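PDB 5UX5: BIFUNCTIONAL PROTEIN Proline utilization A (PutA), which catalyses both steps of proline catabolism, with an FAD-dependent proline dehydrogenase and an NAD-dependent aldehyde dehydrogenase that oxidises the proline-derived intermediate to glutamate. Local coordinates for residues P803-N808 with L825-A830; P577-F582 with I916-P921; E1008-H1013 with Y1029-L1034. All coordinates share one frame; numbering follows the deposited sequence.

Contact 1 of 3, residues P803-N808 with L825-A830; sequences PGIRDN and LGIMHA
Strands 804-807 and 824-830 run side by side in the same direction, their axes 22° apart, as neighbouring parallel strands of the aldehyde dehydrogenase part of the chain. The closely packed portion is the ladder from G804 to I827. L825 N donates to G804 O from above the carbonyl plane, R806 N reaches L825 O at 2.9 Å, and I827 N meets R806 O at 2.7 Å, the last two approaching nearly along the C=O axes. R806 is therefore gripped through both its N-H and its carbonyl, as expected of a parallel ladder, while I805 and L825 form a bridged pair on one face. On that face the branch methyl of I805, CG2, lies 3.7 Å from I827 CD1. CG2 stands anti to the backbone N, and the two isoleucines cross obliquely.

Toward the C-terminal ends the pairing loosens and becomes polar, among partly exposed residues. D807 swings its carboxylate anti to its own backbone N (chi1 -160°), which carries OD1 to the edge of the H829 ring. NE2 of H829 donates to the syn lone pair of D807 OD1 at 2.6 Å, with carboxylate and imidazole planes 56° apart. This His-carboxylate bond would be expected to favour a protonated imidazole. The same OD1 also accepts a weak bond from N808 N, and N808 OD1 comes to 3.1 Å from H829 CD2.

R806 leads away to the opposite face, where its guanidinium forms a salt bridge with E785 and a hydrogen bond to G777 O. Strand 786-787 flanks 804-807 antiparallel, and strand 728-734 flanks 824-830 parallel; helix 740-750 covers I805 and L825, helix 706-718 also packs on L825, and helix 833-841 lies against M828 and A830.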
ATOM      1  N   PRO A 803      18.138  -9.264   5.778  1.00 48.61           N
ATOM      2  CA  PRO A 803      16.972 -10.033   6.235  1.00 42.12           C
ATOM      3  C   PRO A 803      17.266 -11.517   6.255  1.00 48.53           C
ATOM      4  O   PRO A 803      18.141 -12.004   5.536  1.00 62.48           O
ATOM      5  CB  PRO A 803      15.904  -9.723   5.186  1.00 43.27           C
ATOM      6  CG  PRO A 803      16.704  -9.382   3.928  1.00 43.38           C
ATOM      7  CD  PRO A 803      17.986  -8.761   4.391  1.00 46.00           C
ATOM      8  N   GLY A 804      16.471 -12.253   7.043  1.00 37.28           N
ATOM      9  CA  GLY A 804      16.587 -13.693   7.101  1.00 38.50           C
ATOM     10  C   GLY A 804      15.233 -14.374   7.019  1.00 37.77           C
ATOM     11  O   GLY A 804      14.207 -13.763   7.244  1.00 36.44           O
ATOM     12  N   ILE A 805      15.246 -15.659   6.684  1.00 38.78           N
ATOM     13  CA  ILE A 805      14.024 -16.462   6.597  1.00 38.42           C
ATOM     14  C   ILE A 805      14.293 -17.833   7.237  1.00 55.46           C
ATOM     15  O   ILE A 805      15.137 -18.596   6.746  1.00 51.40           O
ATOM     16  CB  ILE A 805      13.545 -16.621   5.145  1.00 37.80           C
ATOM     17  CG1 ILE A 805      13.247 -15.261   4.526  1.00 36.20           C
ATOM     18  CG2 ILE A 805      12.362 -17.571   5.038  1.00 37.75           C
ATOM     19  CD1 ILE A 805      12.943 -15.349   3.083  1.00 35.73           C
ATOM     20  N   ARG A 806      13.602 -18.125   8.352  1.00 57.38           N
ATOM     21  CA  ARG A 806      13.561 -19.460   8.952  1.00 50.67           C
ATOM     22  C   ARG A 806      12.509 -20.337   8.296  1.00 53.84           C
ATOM     23  O   ARG A 806      11.381 -19.892   8.041  1.00 58.34           O
ATOM     24  CB  ARG A 806      13.183 -19.395  10.418  1.00 44.95           C
ATOM     25  CG  ARG A 806      14.005 -18.540  11.221  1.00 43.99           C
ATOM     26  CD  ARG A 806      13.437 -18.514  12.599  1.00 46.57           C
ATOM     27  NE  ARG A 806      14.314 -17.673  13.380  1.00 48.80           N
ATOM     28  CZ  ARG A 806      14.916 -18.055  14.486  1.00 48.34           C
ATOM     29  NH1 ARG A 806      14.697 -19.276  14.967  1.00 55.31           N
ATOM     30  NH2 ARG A 806      15.720 -17.202  15.106  1.00 43.69           N
ATOM     31  N   ASP A 807      12.852 -21.606   8.117  1.00 47.11           N
ATOM     32  CA  ASP A 807      11.959 -22.633   7.599  1.00 47.26           C
ATOM     33  C   ASP A 807      11.633 -23.652   8.698  1.00 51.90           C
ATOM     34  O   ASP A 807      12.440 -23.907   9.604  1.00 51.08           O
ATOM     35  CB  ASP A 807      12.626 -23.292   6.375  1.00 44.57           C
ATOM     36  CG  ASP A 807      11.658 -24.009   5.461  1.00 46.13           C
ATOM     37  OD1 ASP A 807      10.428 -23.882   5.635  1.00 48.34           O
ATOM     38  OD2 ASP A 807      12.151 -24.657   4.509  1.00 45.45           O
ATOM     39  N   ASN A 808      10.438 -24.246   8.603  1.00 55.67           N
ATOM     40  CA  ASN A 808       9.989 -25.306   9.514  1.00 59.39           C
ATOM     41  C   ASN A 808       9.797 -24.794  10.948  1.00 60.12           C
ATOM     42  O   ASN A 808      10.079 -25.498  11.921  1.00 59.00           O
ATOM     43  CB  ASN A 808      10.957 -26.491   9.467  1.00 48.41           C
ATOM     44  CG  ASN A 808      10.980 -27.157   8.106  1.00 51.16           C
ATOM     45  OD1 ASN A 808       9.934 -27.407   7.503  1.00 59.70           O
ATOM     46  ND2 ASN A 808      12.175 -27.387   7.584  1.00 49.99           N
ATOM     47  N   LEU A 825      11.628 -13.438   9.071  1.00 34.58           N
ATOM     48  CA  LEU A 825      10.385 -14.071   8.682  1.00 36.38           C
ATOM     49  C   LEU A 825      10.516 -15.560   8.899  1.00 40.97           C
ATOM     50  O   LEU A 825      11.547 -16.138   8.570  1.00 51.48           O
ATOM     51  CB  LEU A 825      10.088 -13.806   7.217  1.00 41.20           C
ATOM     52  CG  LEU A 825       8.991 -14.635   6.572  1.00 43.23           C
ATOM     53  CD1 LEU A 825       7.646 -14.198   7.116  1.00 42.35           C
ATOM     54  CD2 LEU A 825       9.072 -14.442   5.067  1.00 46.59           C
ATOM     55  N   GLY A 826       9.483 -16.188   9.445  1.00 43.44           N
ATOM     56  CA  GLY A 826       9.472 -17.634   9.647  1.00 45.54           C
ATOM     57  C   GLY A 826       8.399 -18.288   8.795  1.00 43.42           C
ATOM     58  O   GLY A 826       7.285 -17.766   8.680  1.00 40.00           O
ATOM     59  N   ILE A 827       8.725 -19.447   8.225  1.00 42.69           N
ATOM     60  CA  ILE A 827       7.787 -20.218   7.415  1.00 43.26           C
ATOM     61  C   ILE A 827       7.321 -21.406   8.227  1.00 45.57           C
ATOM     62  O   ILE A 827       8.141 -22.147   8.770  1.00 40.71           O
ATOM     63  CB  ILE A 827       8.412 -20.707   6.099  1.00 43.59           C
ATOM     64  CG1 ILE A 827       9.078 -19.549   5.359  1.00 37.65           C
ATOM     65  CG2 ILE A 827       7.343 -21.406   5.242  1.00 38.57           C
ATOM     66  CD1 ILE A 827       9.754 -19.963   4.090  1.00 38.17           C
ATOM     67  N   MET A 828       6.009 -21.579   8.315  1.00 49.72           N
ATOM     68  CA  MET A 828       5.403 -22.762   8.900  1.00 39.93           C
ATOM     69  C   MET A 828       4.721 -23.539   7.791  1.00 43.60           C
ATOM     70  O   MET A 828       4.206 -22.947   6.841  1.00 53.87           O
ATOM     71  CB  MET A 828       4.402 -22.394   9.989  1.00 39.24           C
ATOM     72  CG  MET A 828       4.915 -21.343  10.927  1.00 43.07           C
ATOM     73  SD  MET A 828       3.723 -20.940  12.214  1.00 48.16           S
ATOM     74  CE  MET A 828       3.872 -22.345  13.309  1.00 43.73           C
ATOM     75  N   HIS A 829       4.780 -24.863   7.871  1.00 48.80           N
ATOM     76  CA  HIS A 829       4.145 -25.725   6.880  1.00 50.36           C
ATOM     77  C   HIS A 829       2.967 -26.423   7.540  1.00 46.74           C
ATOM     78  O   HIS A 829       3.158 -27.266   8.422  1.00 44.78           O
ATOM     79  CB  HIS A 829       5.138 -26.734   6.315  1.00 45.70           C
ATOM     80  CG  HIS A 829       6.322 -26.102   5.658  1.00 51.68           C
ATOM     81  ND1 HIS A 829       6.304 -25.670   4.347  1.00 53.26           N
ATOM     82  CD2 HIS A 829       7.568 -25.852   6.125  1.00 52.27           C
ATOM     83  CE1 HIS A 829       7.488 -25.163   4.041  1.00 54.49           C
ATOM     84  NE2 HIS A 829       8.274 -25.265   5.100  1.00 55.59           N
ATOM     85  N   ALA A 830       1.760 -26.098   7.092  1.00 42.34           N
ATOM     86  CA  ALA A 830       0.542 -26.648   7.661  1.00 47.49           C
ATOM     87  C   ALA A 830      -0.114 -27.630   6.698  1.00 49.16           C
ATOM     88  O   ALA A 830       0.007 -27.507   5.475  1.00 51.79           O
ATOM     89  CB  ALA A 830      -0.443 -25.538   8.029  1.00 45.10           C
TER

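Contact 2 of 3, residues P577-F582 with I916-P921; sequences PGHSKF and IESDVP
Two polar links tie the start of strand 580-591 to the loop that leaves strand 911-915, the touching parts running in opposite directions. The backbone link is I916 N to H579 O, at 3.2 Å and almost straight at the hydrogen (170°), although the N-H comes in from above the carbonyl plane. It continues the antiparallel pairing, in which K581 is bonded to E914 through the backbone, one residue past the ends of the regular strands.

The side-chain link joins H579 ND1 to S918 OG, modelled 2.4 Å apart, with OG at the ring edge. H579 holds CG anti to its carbonyl carbon (chi1 -57°), so the imidazole lies along the loop. S918 tucks OG between its own N and carbonyl carbon (chi1 64°) and turns it to ND1. R940 also bonds to this hydroxyl, so OG has two partners. Beyond it, H579 CE1 lies 3.6 Å from D919 O, which is in the plane of the ring.

Van der Waals contact comes from the side chain of I916. Its apolar pair is I916 CG2 on K581 CB, at 3.7 Å. The other branch lies over backbone carbonyls, with I916 CG1 3.5 Å from H579 O and I916 CD1 3.9 Å from G578 O.

The contact lies at the surface, where strand 580-591 begins and the chain leaves strand 911-915, which pair antiparallel in a mixed sheet. Helix 936-953 backs the loop, with L944 against H579, A943 against V920 and I947 against P921, while S580 OG turns away to D1047.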
ATOM      1  N   PRO A 577     -27.343  13.960  17.885  1.00 48.24           N
ATOM      2  CA  PRO A 577     -28.478  13.803  18.801  1.00 43.05           C
ATOM      3  C   PRO A 577     -28.720  12.336  19.104  1.00 40.34           C
ATOM      4  O   PRO A 577     -28.726  11.488  18.207  1.00 39.29           O
ATOM      5  CB  PRO A 577     -29.653  14.425  18.039  1.00 43.39           C
ATOM      6  CG  PRO A 577     -29.275  14.318  16.593  1.00 49.80           C
ATOM      7  CD  PRO A 577     -27.761  14.400  16.540  1.00 55.34           C
ATOM      8  N   GLY A 578     -28.978  12.057  20.372  1.00 38.03           N
ATOM      9  CA  GLY A 578     -29.028  10.685  20.825  1.00 37.72           C
ATOM     10  C   GLY A 578     -29.444  10.623  22.274  1.00 41.84           C
ATOM     11  O   GLY A 578     -30.094  11.533  22.791  1.00 45.62           O
ATOM     12  N   HIS A 579     -29.059   9.533  22.929  1.00 39.94           N
ATOM     13  CA  HIS A 579     -29.594   9.203  24.240  1.00 35.95           C
ATOM     14  C   HIS A 579     -28.554   9.214  25.351  1.00 37.84           C
ATOM     15  O   HIS A 579     -28.886   8.866  26.490  1.00 39.65           O
ATOM     16  CB  HIS A 579     -30.287   7.850  24.143  1.00 28.20           C
ATOM     17  CG  HIS A 579     -31.365   7.831  23.111  1.00 32.69           C
ATOM     18  ND1 HIS A 579     -32.627   8.339  23.348  1.00 29.87           N
ATOM     19  CD2 HIS A 579     -31.354   7.431  21.816  1.00 26.59           C
ATOM     20  CE1 HIS A 579     -33.362   8.212  22.259  1.00 30.97           C
ATOM     21  NE2 HIS A 579     -32.606   7.680  21.310  1.00 36.88           N
ATOM     22  N   SER A 580     -27.332   9.666  25.069  1.00 35.28           N
ATOM     23  CA  SER A 580     -26.267   9.802  26.054  1.00 31.44           C
ATOM     24  C   SER A 580     -25.494  11.084  25.791  1.00 34.92           C
ATOM     25  O   SER A 580     -25.530  11.639  24.689  1.00 41.14           O
ATOM     26  CB  SER A 580     -25.320   8.613  26.009  1.00 29.96           C
ATOM     27  OG  SER A 580     -25.194   8.136  24.680  1.00 32.04           O
ATOM     28  N   LYS A 581     -24.794  11.559  26.814  1.00 33.26           N
ATOM     29  CA  LYS A 581     -24.024  12.793  26.722  1.00 32.58           C
ATOM     30  C   LYS A 581     -22.578  12.527  27.116  1.00 38.70           C
ATOM     31  O   LYS A 581     -22.306  11.860  28.126  1.00 51.20           O
ATOM     32  CB  LYS A 581     -24.615  13.911  27.613  1.00 32.52           C
ATOM     33  CG  LYS A 581     -23.838  15.230  27.512  1.00 44.87           C
ATOM     34  CD  LYS A 581     -24.391  16.384  28.359  1.00 54.02           C
ATOM     35  CE  LYS A 581     -24.293  16.152  29.848  1.00 52.70           C
ATOM     36  NZ  LYS A 581     -24.682  17.362  30.631  1.00 52.24           N
ATOM     37  N   PHE A 582     -21.655  13.088  26.339  1.00 30.40           N
ATOM     38  CA  PHE A 582     -20.226  12.860  26.530  1.00 24.09           C
ATOM     39  C   PHE A 582     -19.611  14.010  27.316  1.00 27.84           C
ATOM     40  O   PHE A 582     -19.964  15.172  27.116  1.00 28.68           O
ATOM     41  CB  PHE A 582     -19.534  12.695  25.175  1.00 25.45           C
ATOM     42  CG  PHE A 582     -18.047  12.555  25.237  1.00 31.72           C
ATOM     43  CD1 PHE A 582     -17.459  11.341  25.622  1.00 36.96           C
ATOM     44  CD2 PHE A 582     -17.222  13.608  24.847  1.00 24.45           C
ATOM     45  CE1 PHE A 582     -16.078  11.182  25.638  1.00 21.35           C
ATOM     46  CE2 PHE A 582     -15.841  13.461  24.868  1.00 21.79           C
ATOM     47  CZ  PHE A 582     -15.272  12.235  25.264  1.00 25.50           C
ATOM     48  N   ILE A 916     -29.011  10.310  29.392  1.00 33.51           N
ATOM     49  CA  ILE A 916     -29.823  11.518  29.515  1.00 30.02           C
ATOM     50  C   ILE A 916     -31.292  11.156  29.326  1.00 36.07           C
ATOM     51  O   ILE A 916     -31.640  10.054  28.908  1.00 36.21           O
ATOM     52  CB  ILE A 916     -29.415  12.636  28.531  1.00 30.53           C
ATOM     53  CG1 ILE A 916     -29.599  12.227  27.073  1.00 30.44           C
ATOM     54  CG2 ILE A 916     -28.009  13.138  28.801  1.00 25.64           C
ATOM     55  CD1 ILE A 916     -29.042  13.293  26.103  1.00 31.51           C
ATOM     56  N   GLU A 917     -32.163  12.095  29.687  1.00 42.37           N
ATOM     57  CA  GLU A 917     -33.591  11.928  29.444  1.00 35.84           C
ATOM     58  C   GLU A 917     -33.882  12.205  27.980  1.00 40.47           C
ATOM     59  O   GLU A 917     -33.428  13.212  27.418  1.00 50.32           O
ATOM     60  CB  GLU A 917     -34.397  12.847  30.338  1.00 43.40           C
ATOM     61  CG  GLU A 917     -34.038  12.703  31.795  1.00 62.90           C
ATOM     62  CD  GLU A 917     -35.161  13.152  32.702  1.00 82.59           C
ATOM     63  OE1 GLU A 917     -35.222  12.654  33.854  1.00 87.15           O
ATOM     64  OE2 GLU A 917     -35.987  13.989  32.252  1.00 86.61           O
ATOM     65  N   SER A 918     -34.597  11.285  27.348  1.00 39.04           N
ATOM     66  CA  SER A 918     -34.916  11.439  25.941  1.00 38.70           C
ATOM     67  C   SER A 918     -36.139  10.598  25.647  1.00 38.46           C
ATOM     68  O   SER A 918     -36.478   9.683  26.398  1.00 40.01           O
ATOM     69  CB  SER A 918     -33.746  11.012  25.052  1.00 40.82           C
ATOM     70  OG  SER A 918     -33.490   9.623  25.210  1.00 39.09           O
ATOM     71  N   ASP A 919     -36.780  10.884  24.533  1.00 37.97           N
ATOM     72  CA  ASP A 919     -37.904  10.064  24.144  1.00 46.69           C
ATOM     73  C   ASP A 919     -37.417   9.050  23.130  1.00 49.75           C
ATOM     74  O   ASP A 919     -36.744   9.403  22.159  1.00 53.24           O
ATOM     75  CB  ASP A 919     -39.062  10.901  23.610  1.00 60.06           C
ATOM     76  CG  ASP A 919     -40.093  11.225  24.699  1.00 66.09           C
ATOM     77  OD1 ASP A 919     -40.823  10.297  25.124  1.00 67.45           O
ATOM     78  OD2 ASP A 919     -40.174  12.400  25.118  1.00 65.54           O
ATOM     79  N   VAL A 920     -37.707   7.787  23.405  1.00 50.58           N
ATOM     80  CA  VAL A 920     -37.333   6.671  22.552  1.00 47.47           C
ATOM     81  C   VAL A 920     -38.325   6.563  21.402  1.00 46.08           C
ATOM     82  O   VAL A 920     -39.537   6.708  21.613  1.00 33.77           O
ATOM     83  CB  VAL A 920     -37.285   5.372  23.365  1.00 49.55           C
ATOM     84  CG1 VAL A 920     -37.026   4.182  22.452  1.00 56.36           C
ATOM     85  CG2 VAL A 920     -36.222   5.476  24.418  1.00 45.10           C
ATOM     86  N   PRO A 921     -37.873   6.340  20.174  1.00 44.62           N
ATOM     87  CA  PRO A 921     -38.820   6.138  19.070  1.00 45.82           C
ATOM     88  C   PRO A 921     -39.477   4.767  19.160  1.00 54.83           C
ATOM     89  O   PRO A 921     -39.072   3.888  19.925  1.00 49.51           O
ATOM     90  CB  PRO A 921     -37.947   6.246  17.826  1.00 32.67           C
ATOM     91  CG  PRO A 921     -36.597   5.795  18.292  1.00 31.85           C
ATOM     92  CD  PRO A 921     -36.474   6.235  19.736  1.00 30.98           C
TER

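Contact 3 of 3, residues E1008-H1013 with Y1029-L1034; sequences EWFPPH and YEWAAL
The extended loop 1008-1013 passes beside helix 1026-1035 with no hydrogen bond between the two segments, and its nearest CA pair, W1009 and W1031, is 8.4 Å apart. This is loop-on-helix packing in the C-terminal part of the chain: the loop connects strands 1000-1003 and 1015-1018, and the helix follows the second of them.

Two aromatic side chains bridge the gap from opposite directions. F1010 holds CG in the crowded position between its backbone N and carbonyl carbon (chi1 48°), which sends the ring tip to the helix. There CZ lies 3.8 Å from W1031 CB and 4.3 Å from A1032 CB, and A1032 N sits at the ring edge, near its plane. I1028 and N1035 of the same helix and L1004 add to the surroundings of this buried ring.

W1031 reaches back the other way. With CG anti to its carbonyl carbon (chi1 -71°), the indole crosses F1010 obliquely, without a stack, and carries its six-membered ring to the start of the loop. W1009 N approaches the indole edge, and W1031 CZ3 ends 3.7 Å from E1008 O.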
ATOM      1  N   GLU A1008     -10.734 -14.441  42.909  1.00 46.23           N
ATOM      2  CA  GLU A1008     -10.963 -15.368  41.807  1.00 47.73           C
ATOM      3  C   GLU A1008     -10.148 -14.939  40.578  1.00 41.62           C
ATOM      4  O   GLU A1008     -10.165 -13.771  40.178  1.00 42.79           O
ATOM      5  CB  GLU A1008     -12.459 -15.466  41.481  1.00 50.73           C
ATOM      6  CG  GLU A1008     -12.836 -16.640  40.524  1.00 57.57           C
ATOM      7  CD  GLU A1008     -14.342 -16.702  40.169  1.00 64.27           C
ATOM      8  OE1 GLU A1008     -15.181 -16.109  40.890  1.00 64.72           O
ATOM      9  OE2 GLU A1008     -14.682 -17.345  39.152  1.00 61.34           O
ATOM     10  N   TRP A1009      -9.387 -15.875  40.024  1.00 38.80           N
ATOM     11  CA  TRP A1009      -8.557 -15.654  38.849  1.00 38.15           C
ATOM     12  C   TRP A1009      -9.407 -15.400  37.597  1.00 44.04           C
ATOM     13  O   TRP A1009     -10.556 -15.852  37.473  1.00 46.16           O
ATOM     14  CB  TRP A1009      -7.671 -16.876  38.635  1.00 39.59           C
ATOM     15  CG  TRP A1009      -6.813 -16.936  37.388  1.00 43.19           C
ATOM     16  CD1 TRP A1009      -5.489 -16.636  37.299  1.00 46.12           C
ATOM     17  CD2 TRP A1009      -7.206 -17.392  36.074  1.00 48.27           C
ATOM     18  NE1 TRP A1009      -5.029 -16.853  36.017  1.00 49.14           N
ATOM     19  CE2 TRP A1009      -6.059 -17.321  35.246  1.00 49.61           C
ATOM     20  CE3 TRP A1009      -8.417 -17.839  35.517  1.00 50.72           C
ATOM     21  CZ2 TRP A1009      -6.083 -17.677  33.887  1.00 42.48           C
ATOM     22  CZ3 TRP A1009      -8.443 -18.184  34.160  1.00 52.38           C
ATOM     23  CH2 TRP A1009      -7.276 -18.102  33.364  1.00 43.46           C
ATOM     24  N   PHE A1010      -8.803 -14.704  36.637  1.00 35.94           N
ATOM     25  CA  PHE A1010      -9.402 -14.463  35.332  1.00 45.89           C
ATOM     26  C   PHE A1010      -8.275 -14.365  34.310  1.00 49.92           C
ATOM     27  O   PHE A1010      -7.157 -13.972  34.663  1.00 51.76           O
ATOM     28  CB  PHE A1010     -10.274 -13.193  35.322  1.00 33.51           C
ATOM     29  CG  PHE A1010      -9.613 -11.988  35.934  1.00 35.52           C
ATOM     30  CD1 PHE A1010      -8.810 -11.150  35.171  1.00 32.03           C
ATOM     31  CD2 PHE A1010      -9.795 -11.682  37.281  1.00 41.23           C
ATOM     32  CE1 PHE A1010      -8.203 -10.025  35.732  1.00 31.60           C
ATOM     33  CE2 PHE A1010      -9.183 -10.557  37.849  1.00 43.72           C
ATOM     34  CZ  PHE A1010      -8.389  -9.731  37.069  1.00 39.25           C
ATOM     35  N   PRO A1011      -8.529 -14.712  33.050  1.00 45.04           N
ATOM     36  CA  PRO A1011      -7.439 -14.870  32.081  1.00 40.91           C
ATOM     37  C   PRO A1011      -6.837 -13.534  31.692  1.00 39.47           C
ATOM     38  O   PRO A1011      -7.451 -12.482  31.902  1.00 44.03           O
ATOM     39  CB  PRO A1011      -8.134 -15.522  30.873  1.00 36.57           C
ATOM     40  CG  PRO A1011      -9.441 -15.964  31.334  1.00 37.48           C
ATOM     41  CD  PRO A1011      -9.826 -15.075  32.465  1.00 41.94           C
ATOM     42  N   PRO A1012      -5.643 -13.531  31.106  1.00 40.70           N
ATOM     43  CA  PRO A1012      -5.111 -12.274  30.562  1.00 35.21           C
ATOM     44  C   PRO A1012      -6.040 -11.697  29.499  1.00 36.77           C
ATOM     45  O   PRO A1012      -6.663 -12.429  28.723  1.00 30.81           O
ATOM     46  CB  PRO A1012      -3.752 -12.686  29.970  1.00 32.56           C
ATOM     47  CG  PRO A1012      -3.343 -13.929  30.765  1.00 34.20           C
ATOM     48  CD  PRO A1012      -4.647 -14.628  31.098  1.00 34.48           C
ATOM     49  N   HIS A1013      -6.111 -10.364  29.471  1.00 29.63           N
ATOM     50  CA  HIS A1013      -6.848  -9.572  28.483  1.00 29.34           C
ATOM     51  C   HIS A1013      -8.365  -9.696  28.606  1.00 33.14           C
ATOM     52  O   HIS A1013      -9.100  -9.421  27.648  1.00 32.82           O
ATOM     53  CB  HIS A1013      -6.382  -9.912  27.066  1.00 28.26           C
ATOM     54  CG  HIS A1013      -4.896  -9.986  26.968  1.00 43.62           C
ATOM     55  ND1 HIS A1013      -4.220 -11.172  26.766  1.00 50.08           N
ATOM     56  CD2 HIS A1013      -3.948  -9.039  27.173  1.00 48.64           C
ATOM     57  CE1 HIS A1013      -2.919 -10.945  26.790  1.00 52.78           C
ATOM     58  NE2 HIS A1013      -2.728  -9.661  27.054  1.00 56.29           N
ATOM     59  N   TYR A1029      -8.301  -4.805  40.389  1.00 35.94           N
ATOM     60  CA  TYR A1029      -7.556  -3.821  39.601  1.00 36.34           C
ATOM     61  C   TYR A1029      -6.079  -4.207  39.494  1.00 39.51           C
ATOM     62  O   TYR A1029      -5.487  -4.149  38.411  1.00 46.44           O
ATOM     63  CB  TYR A1029      -7.688  -2.425  40.219  1.00 29.62           C
ATOM     64  CG  TYR A1029      -8.985  -1.681  39.979  1.00 35.69           C
ATOM     65  CD1 TYR A1029      -9.336  -1.231  38.706  1.00 36.24           C
ATOM     66  CD2 TYR A1029      -9.862  -1.399  41.041  1.00 34.74           C
ATOM     67  CE1 TYR A1029     -10.527  -0.522  38.489  1.00 36.05           C
ATOM     68  CE2 TYR A1029     -11.058  -0.703  40.831  1.00 28.21           C
ATOM     69  CZ  TYR A1029     -11.376  -0.270  39.553  1.00 37.94           C
ATOM     70  OH  TYR A1029     -12.539   0.420  39.327  1.00 42.66           O
ATOM     71  N   GLU A1030      -5.465  -4.604  40.619  1.00 41.60           N
ATOM     72  CA  GLU A1030      -4.039  -4.942  40.621  1.00 37.02           C
ATOM     73  C   GLU A1030      -3.755  -6.150  39.762  1.00 37.38           C
ATOM     74  O   GLU A1030      -2.702  -6.230  39.113  1.00 44.44           O
ATOM     75  CB  GLU A1030      -3.544  -5.216  42.029  1.00 34.02           C
ATOM     76  CG  GLU A1030      -3.384  -3.996  42.875  1.00 49.41           C
ATOM     77  CD  GLU A1030      -3.237  -4.332  44.352  1.00 63.17           C
ATOM     78  OE1 GLU A1030      -3.498  -5.500  44.728  1.00 70.35           O
ATOM     79  OE2 GLU A1030      -2.843  -3.437  45.131  1.00 60.76           O
ATOM     80  N   TRP A1031      -4.666  -7.117  39.764  1.00 33.16           N
ATOM     81  CA  TRP A1031      -4.442  -8.286  38.932  1.00 35.56           C
ATOM     82  C   TRP A1031      -4.643  -7.947  37.472  1.00 34.81           C
ATOM     83  O   TRP A1031      -3.868  -8.390  36.624  1.00 32.58           O
ATOM     84  CB  TRP A1031      -5.354  -9.426  39.346  1.00 39.32           C
ATOM     85  CG  TRP A1031      -4.980 -10.031  40.659  1.00 40.54           C
ATOM     86  CD1 TRP A1031      -4.054  -9.564  41.544  1.00 39.74           C
ATOM     87  CD2 TRP A1031      -5.506 -11.236  41.220  1.00 43.09           C
ATOM     88  NE1 TRP A1031      -3.979 -10.398  42.635  1.00 51.35           N
ATOM     89  CE2 TRP A1031      -4.858 -11.437  42.457  1.00 52.29           C
ATOM     90  CE3 TRP A1031      -6.465 -12.164  40.801  1.00 39.67           C
ATOM     91  CZ2 TRP A1031      -5.136 -12.532  43.276  1.00 49.58           C
ATOM     92  CZ3 TRP A1031      -6.737 -13.247  41.605  1.00 45.21           C
ATOM     93  CH2 TRP A1031      -6.076 -13.424  42.832  1.00 48.45           C
ATOM     94  N   ALA A1032      -5.656  -7.126  37.170  1.00 33.50           N
ATOM     95  CA  ALA A1032      -5.893  -6.690  35.794  1.00 33.71           C
ATOM     96  C   ALA A1032      -4.686  -5.961  35.227  1.00 36.35           C
ATOM     97  O   ALA A1032      -4.397  -6.075  34.034  1.00 34.16           O
ATOM     98  CB  ALA A1032      -7.136  -5.800  35.708  1.00 33.06           C
ATOM     99  N   ALA A1033      -3.989  -5.181  36.062  1.00 39.34           N
ATOM    100  CA  ALA A1033      -2.818  -4.449  35.591  1.00 30.23           C
ATOM    101  C   ALA A1033      -1.674  -5.387  35.257  1.00 33.17           C
ATOM    102  O   ALA A1033      -0.900  -5.107  34.336  1.00 39.48           O
ATOM    103  CB  ALA A1033      -2.363  -3.429  36.625  1.00 30.56           C
ATOM    104  N   LEU A1034      -1.580  -6.518  35.965  1.00 36.44           N
ATOM    105  CA  LEU A1034      -0.528  -7.488  35.689  1.00 33.28           C
ATOM    106  C   LEU A1034      -0.784  -8.246  34.395  1.00 34.82           C
ATOM    107  O   LEU A1034       0.149  -8.476  33.626  1.00 55.49           O
ATOM    108  CB  LEU A1034      -0.409  -8.465  36.845  1.00 41.92           C
ATOM    109  CG  LEU A1034       0.230  -7.880  38.097  1.00 40.82           C
ATOM    110  CD1 LEU A1034       0.018  -8.807  39.286  1.00 37.30           C
ATOM    111  CD2 LEU A1034       1.678  -7.655  37.827  1.00 36.12           C
TER

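Contacts 1 and 2 belong to the aldehyde dehydrogenase half of the chain, yet to different sheets, and their centres are 53 Å apart. In sequence, contact 1 falls wholly between the two segments of contact 2, which spans more than 300 residues and joins an early strand of this half to the chain just after strand 911-915. Contact 3 follows both, within the C-terminal region. Its centre is 34 Å from that of each of the others, and no two contacts touch. Contacts 1 and 3 thus join parts close in sequence, a strand pair and a loop on a helix, whereas contact 2 brings together distant parts. All are remote from the FAD-binding proline dehydrogenase barrel in sequence.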